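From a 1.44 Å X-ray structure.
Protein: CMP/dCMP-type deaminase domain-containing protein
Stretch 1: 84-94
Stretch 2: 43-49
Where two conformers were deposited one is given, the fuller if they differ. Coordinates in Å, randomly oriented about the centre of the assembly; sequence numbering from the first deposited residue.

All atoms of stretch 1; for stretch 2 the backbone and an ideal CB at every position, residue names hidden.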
# COMPACT_ATOMS: atom_id res chain seq x y z
N VAL A 84 -17.20 -1.04 -6.40
CA VAL A 84 -17.51 0.35 -6.10
C VAL A 84 -16.35 1.31 -6.33
O VAL A 84 -16.56 2.53 -6.31
CB VAL A 84 -18.07 0.54 -4.67
CG1 VAL A 84 -19.42 -0.18 -4.53
CG2 VAL A 84 -17.08 0.04 -3.64
N LEU A 85 -15.12 0.81 -6.51
CA LEU A 85 -14.02 1.72 -6.76
C LEU A 85 -14.23 2.45 -8.09
O LEU A 85 -14.84 1.90 -9.02
CB LEU A 85 -12.70 0.95 -6.83
CG LEU A 85 -12.16 0.52 -5.47
CD1 LEU A 85 -11.05 -0.51 -5.67
CD2 LEU A 85 -11.68 1.71 -4.65
N PRO A 86 -13.74 3.68 -8.20
CA PRO A 86 -13.91 4.43 -9.46
C PRO A 86 -13.32 3.69 -10.64
O PRO A 86 -12.28 3.03 -10.53
CB PRO A 86 -13.15 5.73 -9.20
CG PRO A 86 -13.10 5.87 -7.74
CD PRO A 86 -13.03 4.47 -7.18
N SER A 87 -13.98 3.83 -11.79
CA SER A 87 -13.53 3.22 -13.04
C SER A 87 -14.00 4.15 -14.16
O SER A 87 -15.04 3.93 -14.77
CB SER A 87 -14.08 1.81 -13.19
OG SER A 87 -13.45 1.14 -14.28
N GLU A 88 -13.17 5.14 -14.47
CA GLU A 88 -13.37 6.03 -15.59
C GLU A 88 -12.22 5.85 -16.57
O GLU A 88 -11.05 5.84 -16.15
CB GLU A 88 -13.41 7.49 -15.11
CG GLU A 88 -14.19 7.68 -13.81
CD GLU A 88 -13.76 8.92 -13.05
OE1 GLU A 88 -13.30 8.77 -11.89
OE2 GLU A 88 -13.88 10.03 -13.60
N PRO A 89 -12.49 5.70 -17.87
CA PRO A 89 -11.42 5.25 -18.78
C PRO A 89 -10.23 6.18 -18.91
O PRO A 89 -9.14 5.70 -19.24
CB PRO A 89 -12.16 5.07 -20.12
CG PRO A 89 -13.59 4.89 -19.75
CD PRO A 89 -13.80 5.74 -18.53
N ASP A 90 -10.39 7.49 -18.69
CA ASP A 90 -9.31 8.46 -18.87
C ASP A 90 -8.50 8.71 -17.61
O ASP A 90 -7.47 9.37 -17.66
CB ASP A 90 -9.87 9.79 -19.38
CG ASP A 90 -10.25 9.75 -20.85
OD1 ASP A 90 -10.05 8.69 -21.49
OD2 ASP A 90 -10.74 10.77 -21.36
N ARG A 91 -8.97 8.19 -16.48
CA ARG A 91 -8.28 8.26 -15.20
C ARG A 91 -7.91 6.85 -14.75
O ARG A 91 -8.59 5.88 -15.09
CB ARG A 91 -9.15 8.89 -14.10
CG ARG A 91 -9.57 10.31 -14.43
CD ARG A 91 -10.40 10.92 -13.31
NE ARG A 91 -9.49 11.35 -12.25
CZ ARG A 91 -9.00 12.57 -12.16
NH1 ARG A 91 -9.33 13.50 -13.04
NH2 ARG A 91 -8.16 12.86 -11.19
N LYS A 92 -6.83 6.76 -13.99
CA LYS A 92 -6.38 5.50 -13.44
C LYS A 92 -6.24 5.62 -11.93
O LYS A 92 -5.99 6.70 -11.40
CB LYS A 92 -5.03 5.06 -14.04
CG LYS A 92 -3.85 5.98 -13.73
CD LYS A 92 -2.57 5.38 -14.31
CE LYS A 92 -1.39 6.33 -14.25
NZ LYS A 92 -0.21 5.75 -14.98
N LEU A 93 -6.41 4.49 -11.26
CA LEU A 93 -6.21 4.42 -9.82
C LEU A 93 -4.77 4.00 -9.55
O LEU A 93 -4.27 3.03 -10.14
CB LEU A 93 -7.16 3.40 -9.20
CG LEU A 93 -8.63 3.80 -9.16
CD1 LEU A 93 -9.46 2.61 -8.68
CD2 LEU A 93 -8.82 4.99 -8.22
N VAL A 94 -4.11 4.75 -8.68
CA VAL A 94 -2.73 4.50 -8.29
C VAL A 94 -2.70 4.45 -6.78
O VAL A 94 -3.31 5.29 -6.12
CB VAL A 94 -1.83 5.63 -8.81
CG1 VAL A 94 -0.44 5.51 -8.23
CG2 VAL A 94 -1.81 5.65 -10.33
N UNK A 43 -2.26 18.67 -9.74
CA UNK A 43 -3.44 19.37 -9.23
C UNK A 43 -4.73 18.65 -9.59
O UNK A 43 -5.74 18.84 -8.91
CB UNK A 43 -3.48 20.80 -9.77
N UNK A 44 -4.72 17.81 -10.63
CA UNK A 44 -5.90 17.05 -11.03
C UNK A 44 -6.03 15.73 -10.29
O UNK A 44 -7.04 15.04 -10.47
CB UNK A 44 -5.86 16.79 -12.54
N UNK A 45 -5.04 15.34 -9.48
CA UNK A 45 -5.18 14.13 -8.68
C UNK A 45 -6.36 14.29 -7.72
O UNK A 45 -6.61 15.38 -7.20
CB UNK A 45 -3.89 13.83 -7.91
N UNK A 46 -7.07 13.19 -7.47
CA UNK A 46 -8.12 13.15 -6.47
C UNK A 46 -7.83 12.02 -5.51
O UNK A 46 -7.55 10.90 -5.93
CB UNK A 46 -9.50 12.98 -7.11
N UNK A 47 -7.90 12.31 -4.21
CA UNK A 47 -7.74 11.24 -3.22
C UNK A 47 -9.00 10.39 -3.20
O UNK A 47 -10.12 10.92 -3.14
CB UNK A 47 -7.45 11.81 -1.83
N UNK A 48 -8.82 9.08 -3.28
CA UNK A 48 -9.92 8.13 -3.26
C UNK A 48 -10.06 7.46 -1.90
O UNK A 48 -11.18 7.26 -1.42
CB UNK A 48 -9.72 7.07 -4.35
N UNK A 49 -8.95 7.10 -1.27
CA UNK A 49 -9.01 6.54 0.08
C UNK A 49 -7.63 6.62 0.71
O UNK A 49 -6.63 6.88 0.03
CB UNK A 49 -9.51 5.10 0.06

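Position 43 has phi/psi of -60/-22, a helical-type value, and no atom of stretch 1 lies within 5.5 Å of its ideal CB. Stretch 1 sets no requirement here, so most polar residues would do; the deposited residue is E43, which makes no contact with stretch 1.

At position 44 (-87/-6), CA-to-CB points toward stretch 1, and the ideal CB is 4.7 Å from R91 NH2. The decisive feature is the backbone: its O accepts a hydrogen bond from R91 NH2 at 2.6 Å, with an N-H...O angle of 159°. Since any residue supplies that carbonyl, the side chain is loosely specified; a small or polar one, or an acid near the cation, would suit. It is D44, whose carboxylate leads away, leaving the main chain to make the bond.

At position 45 (-62/145) CA-to-CB points away, and the ideal CB is 5.5 Å from R91 NH2. Stretch 1 is almost indifferent to this side chain. The residue is D45, with both carboxylate oxygens hydrogen-bonded elsewhere in the structure.

Position 46 (-125/131) is extended, with CA-to-CB toward stretch 1 and the ideal CB 4.3 Å from R91 NH2. Two features lie ahead: the flat guanidinium of R91 and, farther out, the carboxylate of E88. A short acid could approach the first, an aromatic could cover it, and a long base could reach the second. The deposited R46 is extended (chi1 m, chi2 and chi3 t). Its guanidinium lies flat on that of R91, with centres 3.7 Å apart and planes at 2°. R91 NH1 and R46 NH2 are also 3.7 Å apart, a close approach of like charges that the nearby acid can help offset. R46 NH1 forms a long salt bridge to E88 OE2 at 4.0 Å, and two waters, each accepting from R46 NH1, donate one to E88 OE1 and the other to E88 OE2.

Position 47 (-74/130) has no atom of stretch 1 within 5.5 Å of its ideal CB. Stretch 1 leaves the choice open; it is I47.

Position 48 (-102/-41) points toward an apolar surface: its ideal CB is 4.5 Å from L93 CD2 and 4.9 Å from P86 CG. Valine, isoleucine or leucine would be reasonable. The residue is V48, chi1 t, whose CG1 lies 3.9 Å from P86 CD and 4.4 Å from L85 CD2, while its CG2 lies 3.8 Å from L93 CD2.

Position 49 (-163/168) points toward stretch 1 but finds nothing within 5.5 Å of its ideal CB. Small residues fit; S49 makes no contact here.

Stretch 2, residues 43-49: EDDRIVS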
# COMPACT_ATOMS: atom_id res chain seq x y z
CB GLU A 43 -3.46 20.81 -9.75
CG GLU A 43 -3.07 20.95 -11.21
CD GLU A 43 -1.59 21.26 -11.40
OE1 GLU A 43 -1.28 22.21 -12.15
OE2 GLU A 43 -0.74 20.57 -10.80
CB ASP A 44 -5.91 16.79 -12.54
CG ASP A 44 -6.15 18.05 -13.35
OD1 ASP A 44 -6.80 18.98 -12.83
OD2 ASP A 44 -5.70 18.10 -14.52
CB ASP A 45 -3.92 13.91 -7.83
CG ASP A 45 -2.76 13.31 -8.61
OD1 ASP A 45 -2.87 13.01 -9.81
OD2 ASP A 45 -1.69 13.15 -7.97
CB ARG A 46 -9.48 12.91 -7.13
CG ARG A 46 -9.87 13.98 -8.17
CD ARG A 46 -10.98 13.48 -9.10
NE ARG A 46 -11.33 14.48 -10.11
CZ ARG A 46 -12.13 14.23 -11.14
NH1 ARG A 46 -12.66 13.02 -11.30
NH2 ARG A 46 -12.41 15.19 -12.01
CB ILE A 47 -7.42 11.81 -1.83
CG1 ILE A 47 -6.19 12.71 -1.89
CG2 ILE A 47 -7.19 10.67 -0.84
CD1 ILE A 47 -4.98 12.04 -2.50
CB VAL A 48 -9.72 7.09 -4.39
CG1 VAL A 48 -10.82 6.01 -4.35
CG2 VAL A 48 -9.70 7.78 -5.74
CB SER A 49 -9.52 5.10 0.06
OG SER A 49 -9.85 4.69 1.38
O HOH W 1 -12.44 10.49 -9.52
O HOH W 2 -14.22 12.80 -13.80
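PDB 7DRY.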